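Local coordinates for OLD nuclease (Thermus scotoductus, PDB 6P74), which degrades linear and supercoiled double-stranded DNA from 5' to 3' with divalent metal ions, nicks circular DNA and hydrolyses ATP as a homodimer, at residues A410-E413 with L414-V418; Q202-G205 with F206-K209; S253-V256 with V257-E261; P50-S54 with F55-Q59. All blocks are in the same frame, centred on the assembly; numbering follows the deposited sequence.

Contact 1: residues A410-E413 with L414-V418; sequences AGIE and LIVGV
Ile412 has CG2 anti to its backbone N and CG1 beside it (chi1 -70°), and Val416, one turn on, swings CG2 next to its own backbone N (chi1 157° for CG1). These two torsions turn the methyls toward each other. Ile412 CG2 meets Val416 CG2 at 4.0 Å, and the two side chains are inclined to each other. Val416 CG2 also rests 3.5 Å from Ile412 O. The backbone beneath is regular alpha helix, part of helix 409-422 in the Toprim domain. Val416 N donates to Ile412 O at 2.8 Å, and the N-H···O angle of 172° makes it nearly straight. Gly417 N donates to Glu413 O at 2.9 Å. The bonds from Leu414 N to Ala410 O and from Ile415 N to Gly411 O are longer, at 3.3 Å and 3.2 Å. On another side of the helix, Ile415 CG1 lies 3.4 Å from Gly411 O. The pair Ile412 and Val416 faces the parallel Toprim sheet. Both side chains touch Val428 on strand 426-431, and Ile412 also touches Glu377, inferred to bind a divalent metal. Glu413 leaves the helix elsewhere. Its OE2 forms salt bridges with Arg353 and with Arg462, so one carboxylate joins helices 341-355 and 443-467 to this one. The two arginines would be expected to favour the ionised form of Glu413, although the residue is buried. Ile412 thus lies beside the inferred metal site, Val416 packs between strand 426-431 and helix 443-467, and Glu413 supplies a buried carboxylate whose charge is probably balanced by the two arginines.

Contact 2: residues Q202-G205 with F206-K209; sequences QMLG and FLGK
The ring of Phe206 has Gln202 O over one face, 3.6 Å above its plane and displaced toward the rim. Met203 O and the carbonyl carbon of Gly205 approach the same ring obliquely. Its CE2 corner meets the methyl of Met203, with Met203 CE and Phe206 CE2 3.7 Å apart. This is a Met-aromatic contact at the C-terminal end of helix 187-205, where a type I beta turn from Gly205 to Gly208 ends the helix. Met203 SD lies 5.5 Å from the ring centroid, 74° off the ring normal, so the sulfur is well away from a position over the ring centre. The bends at chi2 and chi3 of Met203 (-51° and 88°) curl the thioether back to lie alongside the phenyl group. On the other flank, Leu204 CD2 touches Leu207 CD1 at 4.0 Å. The helical bonding is running out here. Phe206 N makes a weak bond to Gln202 O, while Leu207 N bonds to Leu204 O at 3.0 Å, three residues back. Gly208 then leaves the helical region with positive phi. The site belongs to the dimerization domain, and the second subunit packs against it: Met203 meets Tyr289 and Phe206 meets Gln285 of that subunit. In the turn itself, Gly208 N donates to Gly205 O at 2.9 Å, with the donor above the carbonyl plane.

Contact 3: residues S253-V256 with V257-E261; sequences SAIV and VGIFE
Val256 and Phe260 lie side by side and point the same way, one helical turn apart. Val256 CG1 is 4.0 Å from Phe260 CE2. Val256 O comes to the edge of the ring, in its plane, 3.4 Å from Phe260 CD2. The same oxygen accepts the backbone bond from Phe260 N at 3.0 Å. Phe260 has CG beside its backbone N (chi1 -85°), which sets the ring alongside Val256, with its CD2 edge at Val256 O. A second pair sits one residue earlier on the helix. Ile255 CG2 touches Ile259 CD1 at 4.1 Å, and that CD1 also sits 3.6 Å from Ile255 O. Val257 CG2 rests 3.4 Å from Ser253 O. Under these side chains the helix is regular. Ile259 N bonds to Ile255 O at 2.9 Å, Gly258 N to Ala254 O at 3.0 Å, and Val257 N to Ser253 O. The buried hydroxyl of Ser253 is hydrogen-bonded to Met280 O. Farther out, Phe290 makes an edge-to-face contact with the ring of Phe260. The second subunit covers another side: its Leu204 packs on Ala254, its Met203 on Val257 and its Ile217 on Ile255. Helix 246-266 of the ATPase domain is therefore enclosed on several sides. Val256 and Phe260 touch Leu138 on strand 135-138, an outermost strand, within this chain, of the mixed sheet. Ile255 and Ile259 meet Ile151 on strand 150-151, and Val257 and Phe260 pack on helix 284-299.

Contact 4: residues P50-S54 with F55-Q59; sequences PSLRS and FRIPQ
Residues Leu52 to Ser54 form a short 3-10 segment, and from Phe55 the chain runs extended to a cis peptide bond before Pro58. Across the junction Phe55 N makes a weak hydrogen bond to Leu52 O at 3.4 Å. Within the first segment Ser54 N donates to Ser51 O at 2.8 Å. The side chain of Ser54 adds a second bond over the same turn: its OG accepts from Ser51 N at 2.9 Å, with an N-H···O angle of 169°. Chi1 of -58° keeps OG beside the backbone N of Ser54, facing back toward Ser51. Ser51 O also lies at the edge of the Phe55 ring, near its plane and 3.8 Å from CD1. This loop joins helix 34-45, which starts within the inferred ATP-binding P-loop, to strand 70-76 in the N-terminal part of the ATPase domain. Phe55 is the buried residue of the contact. Its ring packs on Leu43 of that helix and on Leu92, Cys94 and Val103 of the antiparallel sheet. Leu52 CD1 reaches Ile57 CD1 at 4.4 Å, and both side chains touch Phe101. The backbone N of Arg56 is held by Asp60 OD2. The second subunit meets this stretch as well: Pro58 packs on Asn30 of that subunit and Gln59 on its Gly31, inferred to bind ATP.

Overall arrangement
From the N terminus the order is contact 4, contact 2, contact 3 and contact 1. Each is local and joins adjoining segments, so none closes a long loop, and they neither nest nor cross. Contact 4 lies in the loop between helix 34-45 and strand 70-76. Contact 2 ends helix 187-205 in the dimerization domain, about 12 Å from contact 4 at the nearest atoms. Contact 3 lies within helix 246-266, back in the ATPase domain. These three all touch the second subunit. Contacts 2 and 3 meet each other's copies there, through Leu204 and Ala254. Contact 1 stands apart in the Toprim domain, its centre about 68 Å from that of contact 2.

Contact 1: residues A410-E413 with L414-V418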
# COMPACT_ATOMS: atom_id res chain seq x y z
N ALA A 410 -34.04 3.49 29.82
CA ALA A 410 -34.35 3.31 28.40
C ALA A 410 -33.11 3.52 27.54
O ALA A 410 -32.94 2.84 26.52
CB ALA A 410 -35.48 4.25 27.97
N GLY A 411 -32.22 4.42 27.96
CA GLY A 411 -30.96 4.60 27.24
C GLY A 411 -30.05 3.40 27.36
O GLY A 411 -29.32 3.08 26.42
N ILE A 412 -30.06 2.74 28.53
CA ILE A 412 -29.26 1.53 28.71
C ILE A 412 -29.75 0.42 27.78
O ILE A 412 -28.96 -0.23 27.10
CB ILE A 412 -29.28 1.08 30.18
CG1 ILE A 412 -28.48 2.04 31.05
CG2 ILE A 412 -28.63 -0.29 30.32
CD1 ILE A 412 -28.56 1.74 32.52
N GLU A 413 -31.06 0.16 27.77
CA GLU A 413 -31.64 -0.77 26.80
C GLU A 413 -31.07 -0.56 25.41
O GLU A 413 -30.68 -1.51 24.73
CB GLU A 413 -33.15 -0.60 26.72
CG GLU A 413 -33.94 -1.14 27.82
CD GLU A 413 -35.36 -1.33 27.35
OE1 GLU A 413 -35.57 -2.24 26.52
OE2 GLU A 413 -36.23 -0.55 27.76
N LEU A 414 -31.03 0.70 24.96
CA LEU A 414 -30.59 0.97 23.60
C LEU A 414 -29.15 0.51 23.41
O LEU A 414 -28.84 -0.24 22.49
CB LEU A 414 -30.75 2.45 23.28
CG LEU A 414 -30.39 2.91 21.86
CD1 LEU A 414 -31.06 2.01 20.82
CD2 LEU A 414 -30.89 4.33 21.70
N ILE A 415 -28.25 0.94 24.31
CA ILE A 415 -26.84 0.63 24.15
C ILE A 415 -26.59 -0.85 24.33
O ILE A 415 -25.73 -1.44 23.65
CB ILE A 415 -25.97 1.46 25.13
CG1 ILE A 415 -26.22 2.95 24.98
CG2 ILE A 415 -24.49 1.15 24.93
CD1 ILE A 415 -26.10 3.44 23.59
N VAL A 416 -27.30 -1.49 25.27
CA VAL A 416 -27.23 -2.94 25.40
C VAL A 416 -27.57 -3.63 24.08
O VAL A 416 -26.86 -4.53 23.63
CB VAL A 416 -28.14 -3.43 26.54
CG1 VAL A 416 -28.50 -4.90 26.32
CG2 VAL A 416 -27.44 -3.27 27.87
N GLY A 417 -28.66 -3.20 23.44
CA GLY A 417 -29.08 -3.84 22.19
C GLY A 417 -28.04 -3.71 21.09
O GLY A 417 -27.81 -4.65 20.33
N VAL A 418 -27.39 -2.56 21.01
CA VAL A 418 -26.30 -2.37 20.05
C VAL A 418 -25.10 -3.23 20.43
O VAL A 418 -24.56 -3.97 19.60
CB VAL A 418 -25.94 -0.88 19.95
CG1 VAL A 418 -24.68 -0.70 19.14
CG2 VAL A 418 -27.09 -0.12 19.33

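Contact 2: residues Q202-G205 with F206-K209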
# COMPACT_ATOMS: atom_id res chain seq x y z
N GLN A 202 10.93 6.99 -29.90
CA GLN A 202 11.84 5.91 -30.25
C GLN A 202 11.59 4.68 -29.38
O GLN A 202 11.55 3.55 -29.88
CB GLN A 202 13.28 6.40 -30.14
CG GLN A 202 14.33 5.36 -30.48
CD GLN A 202 15.74 5.82 -30.14
OE1 GLN A 202 15.93 6.85 -29.49
NE2 GLN A 202 16.73 5.05 -30.57
N MET A 203 11.41 4.87 -28.07
CA MET A 203 11.06 3.74 -27.22
C MET A 203 9.77 3.08 -27.69
O MET A 203 9.62 1.86 -27.61
CB MET A 203 10.93 4.16 -25.76
CG MET A 203 12.15 4.80 -25.13
SD MET A 203 13.70 3.90 -25.32
CE MET A 203 14.29 4.52 -26.87
N LEU A 204 8.80 3.88 -28.14
CA LEU A 204 7.52 3.33 -28.58
C LEU A 204 7.65 2.67 -29.92
O LEU A 204 6.91 1.72 -30.21
CB LEU A 204 6.44 4.42 -28.64
CG LEU A 204 5.94 4.88 -27.27
CD1 LEU A 204 4.90 5.98 -27.41
CD2 LEU A 204 5.40 3.71 -26.46
N GLY A 205 8.58 3.14 -30.74
CA GLY A 205 8.77 2.56 -32.05
C GLY A 205 9.18 1.10 -32.00
O GLY A 205 8.87 0.33 -32.92
N PHE A 206 9.89 0.69 -30.94
CA PHE A 206 10.29 -0.71 -30.79
C PHE A 206 9.09 -1.64 -30.69
O PHE A 206 9.23 -2.84 -30.95
CB PHE A 206 11.17 -0.90 -29.55
CG PHE A 206 12.47 -0.16 -29.59
CD1 PHE A 206 13.25 -0.14 -30.74
CD2 PHE A 206 12.93 0.52 -28.45
CE1 PHE A 206 14.47 0.56 -30.76
CE2 PHE A 206 14.14 1.20 -28.46
CZ PHE A 206 14.91 1.23 -29.62
N LEU A 207 7.92 -1.12 -30.32
CA LEU A 207 6.71 -1.94 -30.29
C LEU A 207 6.21 -2.30 -31.69
O LEU A 207 5.31 -3.15 -31.80
CB LEU A 207 5.63 -1.21 -29.51
CG LEU A 207 5.97 -1.04 -28.03
CD1 LEU A 207 4.95 -0.13 -27.35
CD2 LEU A 207 6.04 -2.41 -27.33
N GLY A 208 6.77 -1.71 -32.75
CA GLY A 208 6.40 -2.04 -34.11
C GLY A 208 5.14 -1.37 -34.61
O GLY A 208 4.99 -1.20 -35.82
N LYS A 209 4.23 -0.98 -33.70
CA LYS A 209 2.99 -0.28 -34.03
C LYS A 209 3.26 1.04 -34.72
O LYS A 209 3.70 2.01 -34.09
CB LYS A 209 2.17 -0.05 -32.75
CG LYS A 209 1.77 -1.32 -32.00
CD LYS A 209 1.68 -1.09 -30.48
CE LYS A 209 1.42 0.38 -30.15
NZ LYS A 209 0.12 0.87 -30.69

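Contact 3: residues S253-V256 with V257-E261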
# COMPACT_ATOMS: atom_id res chain seq x y z
N SER A 253 -8.36 18.90 3.88
CA SER A 253 -9.55 18.26 4.43
C SER A 253 -10.73 19.22 4.43
O SER A 253 -11.87 18.81 4.16
CB SER A 253 -9.28 17.79 5.86
OG SER A 253 -8.40 16.70 5.85
N ALA A 254 -10.48 20.48 4.77
CA ALA A 254 -11.53 21.48 4.74
C ALA A 254 -12.06 21.68 3.32
O ALA A 254 -13.27 21.84 3.12
CB ALA A 254 -11.01 22.80 5.33
N ILE A 255 -11.18 21.65 2.32
CA ILE A 255 -11.65 21.80 0.95
C ILE A 255 -12.50 20.62 0.53
O ILE A 255 -13.45 20.77 -0.25
CB ILE A 255 -10.45 22.01 0.01
CG1 ILE A 255 -9.85 23.40 0.25
CG2 ILE A 255 -10.86 21.81 -1.46
CD1 ILE A 255 -8.66 23.68 -0.61
N VAL A 256 -12.21 19.43 1.04
CA VAL A 256 -13.04 18.28 0.71
C VAL A 256 -14.45 18.48 1.25
O VAL A 256 -15.44 18.21 0.55
CB VAL A 256 -12.38 16.99 1.24
CG1 VAL A 256 -13.36 15.83 1.23
CG2 VAL A 256 -11.18 16.66 0.38
N VAL A 257 -14.57 18.95 2.50
CA VAL A 257 -15.89 19.23 3.05
C VAL A 257 -16.61 20.23 2.16
O VAL A 257 -17.80 20.07 1.85
CB VAL A 257 -15.80 19.72 4.51
CG1 VAL A 257 -17.19 20.01 5.08
CG2 VAL A 257 -15.06 18.69 5.38
N GLY A 258 -15.90 21.27 1.71
CA GLY A 258 -16.51 22.25 0.83
C GLY A 258 -16.99 21.64 -0.47
O GLY A 258 -18.04 22.03 -1.00
N ILE A 259 -16.24 20.66 -1.01
CA ILE A 259 -16.69 20.01 -2.24
C ILE A 259 -18.00 19.28 -1.99
O ILE A 259 -18.95 19.39 -2.78
CB ILE A 259 -15.60 19.06 -2.79
CG1 ILE A 259 -14.47 19.85 -3.45
CG2 ILE A 259 -16.19 18.11 -3.84
CD1 ILE A 259 -13.18 19.09 -3.46
N PHE A 260 -18.09 18.55 -0.88
CA PHE A 260 -19.32 17.83 -0.59
C PHE A 260 -20.48 18.78 -0.32
O PHE A 260 -21.63 18.46 -0.64
CB PHE A 260 -19.11 16.89 0.58
CG PHE A 260 -18.55 15.57 0.17
CD1 PHE A 260 -19.39 14.53 -0.21
CD2 PHE A 260 -17.18 15.36 0.14
CE1 PHE A 260 -18.87 13.30 -0.59
CE2 PHE A 260 -16.66 14.14 -0.24
CZ PHE A 260 -17.51 13.11 -0.61
N GLU A 261 -20.21 19.93 0.28
CA GLU A 261 -21.25 20.93 0.45
C GLU A 261 -21.72 21.48 -0.89
O GLU A 261 -22.91 21.78 -1.05
CB GLU A 261 -20.76 22.04 1.38
CG GLU A 261 -21.69 23.25 1.53
CD GLU A 261 -23.07 22.93 2.12
OE1 GLU A 261 -23.22 21.84 2.70
OE2 GLU A 261 -23.99 23.78 2.00

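Contact 4: residues P50-S54 with F55-Q59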
# COMPACT_ATOMS: atom_id res chain seq x y z
N PRO A 50 -10.17 -4.07 -13.36
CA PRO A 50 -9.57 -5.20 -12.63
C PRO A 50 -8.89 -6.16 -13.59
O PRO A 50 -9.53 -6.71 -14.49
CB PRO A 50 -10.76 -5.87 -11.94
CG PRO A 50 -11.88 -4.91 -12.05
CD PRO A 50 -11.64 -4.05 -13.24
N SER A 51 -7.60 -6.38 -13.39
CA SER A 51 -6.89 -7.37 -14.18
C SER A 51 -5.79 -7.96 -13.31
O SER A 51 -5.70 -7.68 -12.11
CB SER A 51 -6.36 -6.74 -15.48
OG SER A 51 -5.50 -5.65 -15.21
N LEU A 52 -4.96 -8.81 -13.91
CA LEU A 52 -3.86 -9.40 -13.18
C LEU A 52 -2.92 -8.33 -12.61
O LEU A 52 -2.29 -8.55 -11.57
CB LEU A 52 -3.11 -10.38 -14.09
CG LEU A 52 -2.15 -11.38 -13.42
CD1 LEU A 52 -2.85 -12.17 -12.32
CD2 LEU A 52 -1.54 -12.31 -14.48
N ARG A 53 -2.84 -7.17 -13.28
CA ARG A 53 -2.07 -6.03 -12.79
C ARG A 53 -2.67 -5.39 -11.55
O ARG A 53 -2.06 -4.48 -10.99
CB ARG A 53 -1.94 -4.95 -13.87
CG ARG A 53 -0.98 -5.25 -15.00
CD ARG A 53 -1.06 -4.17 -16.08
NE ARG A 53 -2.45 -3.79 -16.35
CZ ARG A 53 -2.93 -3.55 -17.57
NH1 ARG A 53 -2.14 -3.65 -18.63
NH2 ARG A 53 -4.21 -3.21 -17.72
N SER A 54 -3.87 -5.81 -11.14
CA SER A 54 -4.49 -5.22 -9.96
C SER A 54 -4.03 -5.88 -8.66
O SER A 54 -4.15 -5.26 -7.60
CB SER A 54 -6.01 -5.33 -10.07
OG SER A 54 -6.50 -4.69 -11.24
N PHE A 55 -3.52 -7.10 -8.73
CA PHE A 55 -3.18 -7.87 -7.54
C PHE A 55 -1.67 -7.92 -7.34
O PHE A 55 -0.89 -7.81 -8.28
CB PHE A 55 -3.72 -9.31 -7.65
CG PHE A 55 -5.21 -9.40 -7.57
CD1 PHE A 55 -6.00 -9.25 -8.71
CD2 PHE A 55 -5.84 -9.67 -6.36
CE1 PHE A 55 -7.39 -9.35 -8.63
CE2 PHE A 55 -7.22 -9.77 -6.28
CZ PHE A 55 -8.00 -9.61 -7.41
N ARG A 56 -1.28 -8.06 -6.08
CA ARG A 56 0.08 -8.45 -5.72
C ARG A 56 0.08 -9.96 -5.42
O ARG A 56 -0.71 -10.43 -4.59
CB ARG A 56 0.58 -7.64 -4.52
CG ARG A 56 0.45 -6.12 -4.69
CD ARG A 56 1.11 -5.34 -3.54
NE ARG A 56 2.32 -4.64 -3.98
CZ ARG A 56 3.03 -3.80 -3.23
NH1 ARG A 56 2.64 -3.52 -1.98
NH2 ARG A 56 4.12 -3.21 -3.72
N ILE A 57 0.92 -10.70 -6.13
CA ILE A 57 1.04 -12.15 -5.97
C ILE A 57 2.42 -12.44 -5.40
O ILE A 57 3.42 -12.18 -6.08
CB ILE A 57 0.83 -12.90 -7.29
CG1 ILE A 57 -0.59 -12.69 -7.82
CG2 ILE A 57 1.09 -14.38 -7.11
CD1 ILE A 57 -0.79 -11.34 -8.47
N PRO A 58 2.53 -13.01 -4.18
CA PRO A 58 1.41 -13.56 -3.41
C PRO A 58 0.83 -12.66 -2.31
O PRO A 58 -0.09 -13.10 -1.62
CB PRO A 58 2.04 -14.80 -2.78
CG PRO A 58 3.56 -14.49 -2.71
CD PRO A 58 3.82 -13.24 -3.51
N GLN A 59 1.35 -11.43 -2.17
CA GLN A 59 0.97 -10.52 -1.09
C GLN A 59 -0.53 -10.47 -0.80
O GLN A 59 -0.94 -10.31 0.36
CB GLN A 59 1.46 -9.10 -1.42
CG GLN A 59 2.97 -8.87 -1.28
CD GLN A 59 3.72 -8.87 -2.62
OE1 GLN A 59 3.45 -9.69 -3.50
NE2 GLN A 59 4.67 -7.95 -2.77